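Local coordinates for 450aa long hypothetical fmu protein (Pyrococcus horikoshii, PDB 2YXL) that probably acts as an RNA cytosine-5 methyltransferase of the RsmB/NOP family, using S-adenosyl-L-methionine as methyl donor, at residues 103-106 against 107-111; 127-130 against 131-135; 430-433 against 434-437. All coordinates share one frame; numbering follows the deposited sequence.

Contact 1 of 3, residues 103-106 against 107-111; sequences SSQT and IKNLR
Ile107 N donates to Ser103 O at 3.1 Å and closes the first turn of helix 104-121, with Ser103 in the N-cap position. Three more bonds of the same i to i+4 kind follow. Lys108 N meets Ser104 O, Asn109 N meets Gln105 O at 2.8 Å, and Leu110 N meets Thr106 O at 2.9 Å. The side chains divide into a packed face and a solvent face. On the packed face lie Thr106, Asn109 and Leu110. Thr106 OG1 stands beside the backbone nitrogen (chi1 -59°), with CG2 anti to it. This hydroxyl is hydrogen-bonded to Leu8 O and Ile10 N, and Ser103 OG also bonds to Leu8 O. Leu110 lays CB and CG alongside Thr106 O, each 3.6 Å away. Further out Leu110 packs on Ile15 of helix 12-24 and on Leu134 and Phe138 of helix 124-138. Asn109 touches Pro12 and Ile15. The other face is looser and carries Gln105 and Lys108, both exposed. The Gln105 chain bends at chi2 (62°), and its amide crosses the lysine methylenes at a slant. Its NE2 comes 3.4 Å from Lys108 CD, and OE1 lies 3.9 Å from Lys108 CE. The Lys108 chain bends at chi3 and chi4 and carries NZ off from the glutamine. The chemistry is therefore two-sided: hydroxyls on the inner face fix the helix start to the N-terminal segment, while the outer pair meets through an amide beside methylenes.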
ATOM      1  N   SER A 103      16.832 -26.194   4.249  1.00 34.88           N
ATOM      2  CA  SER A 103      17.943 -27.120   4.457  1.00 34.78           C
ATOM      3  C   SER A 103      18.160 -27.324   5.950  1.00 34.90           C
ATOM      4  O   SER A 103      17.756 -26.484   6.756  1.00 35.17           O
ATOM      5  CB  SER A 103      19.223 -26.581   3.813  1.00 34.74           C
ATOM      6  OG  SER A 103      19.719 -25.450   4.508  1.00 34.40           O
ATOM      7  N   SER A 104      18.807 -28.430   6.312  1.00 34.98           N
ATOM      8  CA  SER A 104      19.060 -28.781   7.714  1.00 35.03           C
ATOM      9  C   SER A 104      19.679 -27.658   8.545  1.00 35.02           C
ATOM     10  O   SER A 104      19.375 -27.528   9.734  1.00 35.13           O
ATOM     11  CB  SER A 104      19.931 -30.034   7.807  1.00 35.04           C
ATOM     12  OG  SER A 104      19.148 -31.201   7.641  1.00 35.34           O
ATOM     13  N   GLN A 105      20.545 -26.860   7.920  1.00 34.98           N
ATOM     14  CA  GLN A 105      21.166 -25.716   8.587  1.00 35.06           C
ATOM     15  C   GLN A 105      20.139 -24.635   8.941  1.00 35.16           C
ATOM     16  O   GLN A 105      20.183 -24.067  10.037  1.00 35.16           O
ATOM     17  CB  GLN A 105      22.296 -25.130   7.731  1.00 35.01           C
ATOM     18  CG  GLN A 105      23.186 -24.119   8.461  1.00 34.98           C
ATOM     19  CD  GLN A 105      23.925 -24.718   9.652  1.00 35.07           C
ATOM     20  OE1 GLN A 105      24.479 -25.817   9.570  1.00 35.14           O
ATOM     21  NE2 GLN A 105      23.941 -23.990  10.764  1.00 34.74           N
ATOM     22  N   THR A 106      19.219 -24.369   8.015  1.00 35.20           N
ATOM     23  CA  THR A 106      18.151 -23.393   8.225  1.00 35.29           C
ATOM     24  C   THR A 106      17.234 -23.806   9.375  1.00 35.38           C
ATOM     25  O   THR A 106      16.885 -22.974  10.217  1.00 35.44           O
ATOM     26  CB  THR A 106      17.326 -23.169   6.935  1.00 35.28           C
ATOM     27  OG1 THR A 106      18.197 -22.716   5.896  1.00 35.40           O
ATOM     28  CG2 THR A 106      16.235 -22.127   7.148  1.00 35.15           C
ATOM     29  N   ILE A 107      16.864 -25.087   9.417  1.00 35.46           N
ATOM     30  CA  ILE A 107      16.010 -25.599  10.494  1.00 35.45           C
ATOM     31  C   ILE A 107      16.771 -25.585  11.826  1.00 35.49           C
ATOM     32  O   ILE A 107      16.173 -25.391  12.883  1.00 35.53           O
ATOM     33  CB  ILE A 107      15.354 -27.000  10.165  1.00 35.37           C
ATOM     34  CG1 ILE A 107      15.834 -28.118  11.094  1.00 35.28           C
ATOM     35  CG2 ILE A 107      15.498 -27.373   8.687  1.00 35.44           C
ATOM     36  CD1 ILE A 107      14.855 -28.432  12.203  1.00 35.28           C
ATOM     37  N   LYS A 108      18.089 -25.762  11.752  1.00 35.61           N
ATOM     38  CA  LYS A 108      18.968 -25.646  12.915  1.00 35.74           C
ATOM     39  C   LYS A 108      19.017 -24.202  13.420  1.00 35.77           C
ATOM     40  O   LYS A 108      18.959 -23.960  14.626  1.00 35.80           O
ATOM     41  CB  LYS A 108      20.379 -26.139  12.570  1.00 35.83           C
ATOM     42  CG  LYS A 108      21.379 -26.084  13.725  1.00 36.02           C
ATOM     43  CD  LYS A 108      22.820 -26.115  13.230  1.00 36.36           C
ATOM     44  CE  LYS A 108      23.285 -27.523  12.890  1.00 36.54           C
ATOM     45  NZ  LYS A 108      23.453 -28.349  14.115  1.00 37.19           N
ATOM     46  N   ASN A 109      19.126 -23.255  12.491  1.00 35.86           N
ATOM     47  CA  ASN A 109      19.144 -21.832  12.830  1.00 35.97           C
ATOM     48  C   ASN A 109      17.802 -21.353  13.392  1.00 36.09           C
ATOM     49  O   ASN A 109      17.761 -20.489  14.271  1.00 36.07           O
ATOM     50  CB  ASN A 109      19.567 -20.987  11.622  1.00 35.99           C
ATOM     51  CG  ASN A 109      21.054 -21.133  11.277  1.00 35.98           C
ATOM     52  OD1 ASN A 109      21.493 -20.720  10.202  1.00 36.12           O
ATOM     53  ND2 ASN A 109      21.830 -21.713  12.186  1.00 35.57           N
ATOM     54  N   LEU A 110      16.709 -21.924  12.885  1.00 36.14           N
ATOM     55  CA  LEU A 110      15.382 -21.690  13.451  1.00 36.23           C
ATOM     56  C   LEU A 110      15.297 -22.190  14.887  1.00 36.31           C
ATOM     57  O   LEU A 110      14.698 -21.537  15.740  1.00 36.41           O
ATOM     58  CB  LEU A 110      14.298 -22.368  12.612  1.00 36.12           C
ATOM     59  CG  LEU A 110      13.760 -21.634  11.387  1.00 35.96           C
ATOM     60  CD1 LEU A 110      12.916 -22.581  10.555  1.00 35.74           C
ATOM     61  CD2 LEU A 110      12.954 -20.402  11.796  1.00 35.66           C
ATOM     62  N   ARG A 111      15.896 -23.349  15.146  1.00 36.41           N
ATOM     63  CA  ARG A 111      15.851 -23.957  16.474  1.00 36.69           C
ATOM     64  C   ARG A 111      16.686 -23.197  17.503  1.00 36.41           C
ATOM     65  O   ARG A 111      16.230 -22.971  18.623  1.00 36.65           O
ATOM     66  CB  ARG A 111      16.259 -25.435  16.422  1.00 36.59           C
ATOM     67  CG  ARG A 111      16.189 -26.136  17.772  1.00 37.27           C
ATOM     68  CD  ARG A 111      16.255 -27.661  17.661  1.00 37.60           C
ATOM     69  NE  ARG A 111      14.978 -28.260  17.263  1.00 39.84           N
ATOM     70  CZ  ARG A 111      13.887 -28.326  18.031  1.00 40.55           C
ATOM     71  NH1 ARG A 111      13.876 -27.817  19.259  1.00 40.51           N
ATOM     72  NH2 ARG A 111      12.788 -28.900  17.560  1.00 41.19           N
TER

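Contact 2 of 3, residues 127-130 against 131-135; sequences GMYF and WDLLD
Tyr129 and Phe130 each meet the leucine four residues on, a pair of i to i+4 contacts along the alpha-helix 124-138. Both rings leave the backbone the same way. With CG anti to the backbone nitrogen (chi1 180° for Tyr129), CG stands beside the carbonyl carbon, and the ring meets its leucine one turn on. Leu133 sets its CG beside its own backbone nitrogen. CG lies over one face of the Tyr129 ring, and CD1 touches Tyr129 CE2 at 3.4 Å. Leu134 reaches Phe130 with CD2, which lies 3.6 Å from Phe130 CZ and approaches the ring obliquely. Tyr129 and Leu133 also share Val75 of helix 47-75. Phe130 and Leu133 both rest on Leu90 of helix 84-99. The backbone is regular at first. Trp131 N bonds to Gly127 O and Asp132 N to Met128 O, both at 2.9 Å. The next turn is less regular. Leu133 N gives its better bond to Phe130 O, three residues back, at 2.9 Å, and only a weak one to Tyr129 O. Leu134 N adds a second, weak bond to Phe130 O. The Trp131 ring packs against helix 104-121, making a cation-pi contact with Arg111 and an edge-to-face pair with Trp112. Asp132 OD1 sits at the edge of the Trp131 indole, in its plane and 3.5 Å from CE3.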
ATOM      1  N   GLY A 127      11.332 -17.881  24.277  1.00 32.01           N
ATOM      2  CA  GLY A 127      12.249 -18.622  23.416  1.00 32.36           C
ATOM      3  C   GLY A 127      12.149 -20.118  23.657  1.00 32.73           C
ATOM      4  O   GLY A 127      12.175 -20.907  22.710  1.00 32.62           O
ATOM      5  N   MET A 128      12.030 -20.500  24.928  1.00 33.20           N
ATOM      6  CA  MET A 128      11.868 -21.901  25.320  1.00 34.05           C
ATOM      7  C   MET A 128      10.575 -22.487  24.762  1.00 34.14           C
ATOM      8  O   MET A 128      10.573 -23.588  24.211  1.00 34.38           O
ATOM      9  CB  MET A 128      11.896 -22.058  26.847  1.00 33.95           C
ATOM     10  CG  MET A 128      13.279 -21.997  27.474  1.00 34.04           C
ATOM     11  SD  MET A 128      13.187 -21.991  29.279  1.00 35.14           S
ATOM     12  CE  MET A 128      14.903 -21.703  29.701  1.00 34.88           C
ATOM     13  N   TYR A 129       9.483 -21.740  24.907  1.00 34.44           N
ATOM     14  CA  TYR A 129       8.175 -22.147  24.399  1.00 34.78           C
ATOM     15  C   TYR A 129       8.212 -22.367  22.883  1.00 34.58           C
ATOM     16  O   TYR A 129       7.650 -23.341  22.380  1.00 34.41           O
ATOM     17  CB  TYR A 129       7.118 -21.108  24.788  1.00 35.34           C
ATOM     18  CG  TYR A 129       5.713 -21.413  24.318  1.00 35.96           C
ATOM     19  CD1 TYR A 129       4.914 -22.340  24.984  1.00 36.82           C
ATOM     20  CD2 TYR A 129       5.178 -20.758  23.214  1.00 36.68           C
ATOM     21  CE1 TYR A 129       3.617 -22.616  24.551  1.00 37.19           C
ATOM     22  CE2 TYR A 129       3.889 -21.020  22.775  1.00 37.22           C
ATOM     23  CZ  TYR A 129       3.116 -21.949  23.444  1.00 37.32           C
ATOM     24  OH  TYR A 129       1.838 -22.199  22.998  1.00 38.00           O
ATOM     25  N   PHE A 130       8.884 -21.462  22.172  1.00 34.44           N
ATOM     26  CA  PHE A 130       9.108 -21.598  20.735  1.00 34.42           C
ATOM     27  C   PHE A 130       9.880 -22.876  20.430  1.00 34.47           C
ATOM     28  O   PHE A 130       9.473 -23.668  19.579  1.00 34.34           O
ATOM     29  CB  PHE A 130       9.871 -20.386  20.196  1.00 34.34           C
ATOM     30  CG  PHE A 130      10.141 -20.446  18.713  1.00 34.52           C
ATOM     31  CD1 PHE A 130       9.124 -20.189  17.797  1.00 34.27           C
ATOM     32  CD2 PHE A 130      11.412 -20.751  18.236  1.00 34.38           C
ATOM     33  CE1 PHE A 130       9.367 -20.242  16.430  1.00 34.87           C
ATOM     34  CE2 PHE A 130      11.667 -20.804  16.868  1.00 34.87           C
ATOM     35  CZ  PHE A 130      10.645 -20.549  15.963  1.00 34.85           C
ATOM     36  N   TRP A 131      10.986 -23.062  21.147  1.00 34.57           N
ATOM     37  CA  TRP A 131      11.846 -24.231  21.024  1.00 34.73           C
ATOM     38  C   TRP A 131      11.049 -25.528  21.183  1.00 35.01           C
ATOM     39  O   TRP A 131      11.250 -26.483  20.428  1.00 35.03           O
ATOM     40  CB  TRP A 131      12.956 -24.148  22.075  1.00 34.62           C
ATOM     41  CG  TRP A 131      14.121 -25.058  21.841  1.00 34.33           C
ATOM     42  CD1 TRP A 131      15.258 -24.770  21.140  1.00 34.24           C
ATOM     43  CD2 TRP A 131      14.275 -26.396  22.324  1.00 33.91           C
ATOM     44  NE1 TRP A 131      16.109 -25.848  21.151  1.00 33.89           N
ATOM     45  CE2 TRP A 131      15.533 -26.861  21.870  1.00 34.10           C
ATOM     46  CE3 TRP A 131      13.473 -27.251  23.092  1.00 33.77           C
ATOM     47  CZ2 TRP A 131      16.009 -28.148  22.160  1.00 34.04           C
ATOM     48  CZ3 TRP A 131      13.948 -28.530  23.385  1.00 34.28           C
ATOM     49  CH2 TRP A 131      15.206 -28.965  22.914  1.00 34.26           C
ATOM     50  N   ASP A 132      10.134 -25.538  22.154  1.00 35.35           N
ATOM     51  CA  ASP A 132       9.256 -26.678  22.423  1.00 35.76           C
ATOM     52  C   ASP A 132       8.239 -26.956  21.309  1.00 36.15           C
ATOM     53  O   ASP A 132       7.727 -28.071  21.207  1.00 36.24           O
ATOM     54  CB  ASP A 132       8.508 -26.479  23.750  1.00 35.56           C
ATOM     55  CG  ASP A 132       9.386 -26.707  24.966  1.00 35.91           C
ATOM     56  OD1 ASP A 132      10.451 -27.354  24.840  1.00 36.32           O
ATOM     57  OD2 ASP A 132       9.004 -26.250  26.064  1.00 36.34           O
ATOM     58  N   LEU A 133       7.945 -25.951  20.487  1.00 36.53           N
ATOM     59  CA  LEU A 133       6.947 -26.094  19.425  1.00 37.24           C
ATOM     60  C   LEU A 133       7.514 -26.488  18.059  1.00 37.71           C
ATOM     61  O   LEU A 133       6.776 -26.979  17.197  1.00 37.68           O
ATOM     62  CB  LEU A 133       6.131 -24.808  19.271  1.00 37.11           C
ATOM     63  CG  LEU A 133       5.147 -24.445  20.379  1.00 37.24           C
ATOM     64  CD1 LEU A 133       4.696 -23.014  20.176  1.00 37.04           C
ATOM     65  CD2 LEU A 133       3.959 -25.404  20.424  1.00 36.73           C
ATOM     66  N   LEU A 134       8.810 -26.267  17.863  1.00 38.38           N
ATOM     67  CA  LEU A 134       9.430 -26.441  16.551  1.00 39.28           C
ATOM     68  C   LEU A 134       9.141 -27.774  15.849  1.00 39.70           C
ATOM     69  O   LEU A 134       8.769 -27.784  14.675  1.00 39.80           O
ATOM     70  CB  LEU A 134      10.935 -26.173  16.603  1.00 39.37           C
ATOM     71  CG  LEU A 134      11.431 -24.818  16.087  1.00 39.95           C
ATOM     72  CD1 LEU A 134      12.685 -25.063  15.264  1.00 40.66           C
ATOM     73  CD2 LEU A 134      10.395 -24.104  15.219  1.00 40.33           C
ATOM     74  N   ASP A 135       9.305 -28.881  16.573  1.00 40.17           N
ATOM     75  CA  ASP A 135       9.064 -30.216  16.025  1.00 40.84           C
ATOM     76  C   ASP A 135       7.622 -30.430  15.562  1.00 41.35           C
ATOM     77  O   ASP A 135       7.393 -31.020  14.503  1.00 41.53           O
ATOM     78  CB  ASP A 135       9.483 -31.306  17.019  1.00 40.79           C
ATOM     79  CG  ASP A 135      10.975 -31.622  16.959  1.00 40.88           C
ATOM     80  OD1 ASP A 135      11.460 -32.359  17.843  1.00 41.25           O
ATOM     81  OD2 ASP A 135      11.667 -31.139  16.033  1.00 40.63           O
TER

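Contact 3 of 3, residues 430-433 against 434-437; sequences RAWP and HRHS
Trp432 and His436 hold each other by two hydrogen bonds. Trp432 N donates to His436 ND1 at 3.0 Å, and the donor lies in the imidazole plane. His436 N returns a bond to Trp432 O at 2.8 Å. Arg435 N adds a weak bond to the same oxygen. Ser437 N then reaches Pro433 O at 3.0 Å, from above the carbonyl plane. This is the turn from strand 429-431 into the short helix 433-436 of the Rossmann-like methyltransferase domain, with Trp432 as N-cap. The Arg435 chain runs extended alongside the indole. Trp432 CD1 sits 3.6 Å above the guanidinium plane, over its centre, with the two planes 36° apart. Arg435 NH2 and His434 NE2 both bind Glu172 OE1, while Arg435 NH1 pairs with Asp421 OD2. On the same side of the indole plane as the guanidinium, His434 CE1 comes in obliquely, 3.6 Å from Trp432 CB. Replacing Arg435 by an alanine is likely to leave Asp421 and Glu172 each without its arginine partner and to uncover the indole at CD1. His436 NE2 has a weak bond to Asp421 OD1, and His436 O accepts from Arg217 NH2. Because ND1 accepts from a backbone N-H, it probably carries no proton, which is consistent with a neutral His436 protonated at NE2.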
ATOM      1  N   ARG A 430     -12.205   3.198 -13.324  1.00 32.92           N
ATOM      2  CA  ARG A 430     -11.578   2.240 -12.420  1.00 33.04           C
ATOM      3  C   ARG A 430     -10.318   1.619 -13.024  1.00 32.94           C
ATOM      4  O   ARG A 430     -10.278   1.307 -14.218  1.00 33.06           O
ATOM      5  CB  ARG A 430     -12.559   1.134 -12.029  1.00 32.96           C
ATOM      6  CG  ARG A 430     -13.536   1.513 -10.933  1.00 33.31           C
ATOM      7  CD  ARG A 430     -14.425   0.333 -10.586  1.00 33.43           C
ATOM      8  NE  ARG A 430     -15.200   0.558  -9.370  1.00 34.65           N
ATOM      9  CZ  ARG A 430     -14.987  -0.053  -8.206  1.00 35.64           C
ATOM     10  NH1 ARG A 430     -14.011  -0.946  -8.080  1.00 36.31           N
ATOM     11  NH2 ARG A 430     -15.759   0.223  -7.162  1.00 35.61           N
ATOM     12  N   ALA A 431      -9.297   1.460 -12.186  1.00 32.71           N
ATOM     13  CA  ALA A 431      -8.111   0.685 -12.526  1.00 32.41           C
ATOM     14  C   ALA A 431      -8.180  -0.644 -11.789  1.00 32.35           C
ATOM     15  O   ALA A 431      -8.689  -0.720 -10.665  1.00 32.02           O
ATOM     16  CB  ALA A 431      -6.847   1.439 -12.146  1.00 32.36           C
ATOM     17  N   TRP A 432      -7.678  -1.690 -12.438  1.00 32.31           N
ATOM     18  CA  TRP A 432      -7.671  -3.034 -11.874  1.00 32.24           C
ATOM     19  C   TRP A 432      -6.300  -3.684 -12.037  1.00 32.21           C
ATOM     20  O   TRP A 432      -5.677  -3.553 -13.096  1.00 32.52           O
ATOM     21  CB  TRP A 432      -8.731  -3.901 -12.552  1.00 32.20           C
ATOM     22  CG  TRP A 432     -10.139  -3.476 -12.279  1.00 32.26           C
ATOM     23  CD1 TRP A 432     -10.941  -2.725 -13.091  1.00 32.09           C
ATOM     24  CD2 TRP A 432     -10.921  -3.787 -11.118  1.00 32.10           C
ATOM     25  NE1 TRP A 432     -12.173  -2.548 -12.508  1.00 32.11           N
ATOM     26  CE2 TRP A 432     -12.189  -3.188 -11.297  1.00 31.94           C
ATOM     27  CE3 TRP A 432     -10.674  -4.511  -9.943  1.00 31.94           C
ATOM     28  CZ2 TRP A 432     -13.209  -3.290 -10.344  1.00 32.09           C
ATOM     29  CZ3 TRP A 432     -11.688  -4.616  -8.997  1.00 31.98           C
ATOM     30  CH2 TRP A 432     -12.941  -4.007  -9.203  1.00 32.19           C
ATOM     31  N   PRO A 433      -5.827  -4.394 -10.995  1.00 32.25           N
ATOM     32  CA  PRO A 433      -4.534  -5.089 -11.045  1.00 32.22           C
ATOM     33  C   PRO A 433      -4.424  -6.089 -12.196  1.00 32.27           C
ATOM     34  O   PRO A 433      -3.402  -6.122 -12.880  1.00 32.28           O
ATOM     35  CB  PRO A 433      -4.470  -5.815  -9.694  1.00 32.10           C
ATOM     36  CG  PRO A 433      -5.386  -5.044  -8.805  1.00 32.03           C
ATOM     37  CD  PRO A 433      -6.491  -4.569  -9.687  1.00 32.14           C
ATOM     38  N   HIS A 434      -5.474  -6.877 -12.413  1.00 32.49           N
ATOM     39  CA  HIS A 434      -5.465  -7.932 -13.430  1.00 32.64           C
ATOM     40  C   HIS A 434      -5.658  -7.409 -14.855  1.00 32.77           C
ATOM     41  O   HIS A 434      -5.355  -8.114 -15.819  1.00 32.82           O
ATOM     42  CB  HIS A 434      -6.501  -9.018 -13.098  1.00 32.61           C
ATOM     43  CG  HIS A 434      -7.920  -8.535 -13.115  1.00 32.62           C
ATOM     44  ND1 HIS A 434      -8.404  -7.607 -12.217  1.00 32.50           N
ATOM     45  CD2 HIS A 434      -8.962  -8.864 -13.915  1.00 32.31           C
ATOM     46  CE1 HIS A 434      -9.680  -7.378 -12.470  1.00 32.56           C
ATOM     47  NE2 HIS A 434     -10.043  -8.130 -13.494  1.00 32.65           N
ATOM     48  N   ARG A 435      -6.157  -6.180 -14.983  1.00 32.95           N
ATOM     49  CA  ARG A 435      -6.320  -5.549 -16.297  1.00 33.15           C
ATOM     50  C   ARG A 435      -5.185  -4.583 -16.636  1.00 33.10           C
ATOM     51  O   ARG A 435      -4.809  -4.457 -17.798  1.00 33.06           O
ATOM     52  CB  ARG A 435      -7.653  -4.799 -16.392  1.00 33.20           C
ATOM     53  CG  ARG A 435      -8.897  -5.661 -16.260  1.00 33.84           C
ATOM     54  CD  ARG A 435     -10.140  -4.831 -16.525  1.00 34.76           C
ATOM     55  NE  ARG A 435     -11.331  -5.373 -15.873  1.00 35.79           N
ATOM     56  CZ  ARG A 435     -12.496  -4.734 -15.770  1.00 35.78           C
ATOM     57  NH1 ARG A 435     -12.644  -3.512 -16.270  1.00 35.03           N
ATOM     58  NH2 ARG A 435     -13.519  -5.317 -15.157  1.00 35.76           N
ATOM     59  N   HIS A 436      -4.645  -3.903 -15.626  1.00 33.21           N
ATOM     60  CA  HIS A 436      -3.765  -2.757 -15.879  1.00 33.23           C
ATOM     61  C   HIS A 436      -2.384  -2.812 -15.229  1.00 33.08           C
ATOM     62  O   HIS A 436      -1.555  -1.940 -15.480  1.00 33.06           O
ATOM     63  CB  HIS A 436      -4.465  -1.453 -15.481  1.00 33.31           C
ATOM     64  CG  HIS A 436      -5.812  -1.270 -16.108  1.00 33.39           C
ATOM     65  ND1 HIS A 436      -6.980  -1.282 -15.378  1.00 33.64           N
ATOM     66  CD2 HIS A 436      -6.174  -1.071 -17.397  1.00 32.96           C
ATOM     67  CE1 HIS A 436      -8.006  -1.092 -16.189  1.00 33.54           C
ATOM     68  NE2 HIS A 436      -7.544  -0.963 -17.420  1.00 33.03           N
ATOM     69  N   SER A 437      -2.139  -3.826 -14.403  1.00 33.09           N
ATOM     70  CA  SER A 437      -0.861  -3.969 -13.684  1.00 33.25           C
ATOM     71  C   SER A 437      -0.514  -2.754 -12.814  1.00 33.12           C
ATOM     72  O   SER A 437       0.647  -2.346 -12.714  1.00 33.35           O
ATOM     73  CB  SER A 437       0.284  -4.300 -14.646  1.00 33.18           C
ATOM     74  OG  SER A 437       0.087  -5.572 -15.230  1.00 33.74           O
TER

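Overall arrangement
From the N terminus, contact 1 comes first, at the start of helix 104-121. Contact 2 follows on helix 124-138, and contact 3 lies near the C terminus. All three are local, so each closes a helical turn or two and none encloses, nests in or crosses another. Contacts 1 and 2 touch, with centres about 13 Å apart. Arg111 NH2 forms a salt bridge with Asp135 OD2 at 2.9 Å, and Leu110 O packs near Phe130 CE2, which ties the two successive helices together. Contact 3 stands apart, its centre about 40 Å from that of contact 1 and about 43 Å from that of contact 2. It joins the methyltransferase domain to helices 159-169 and 173-181.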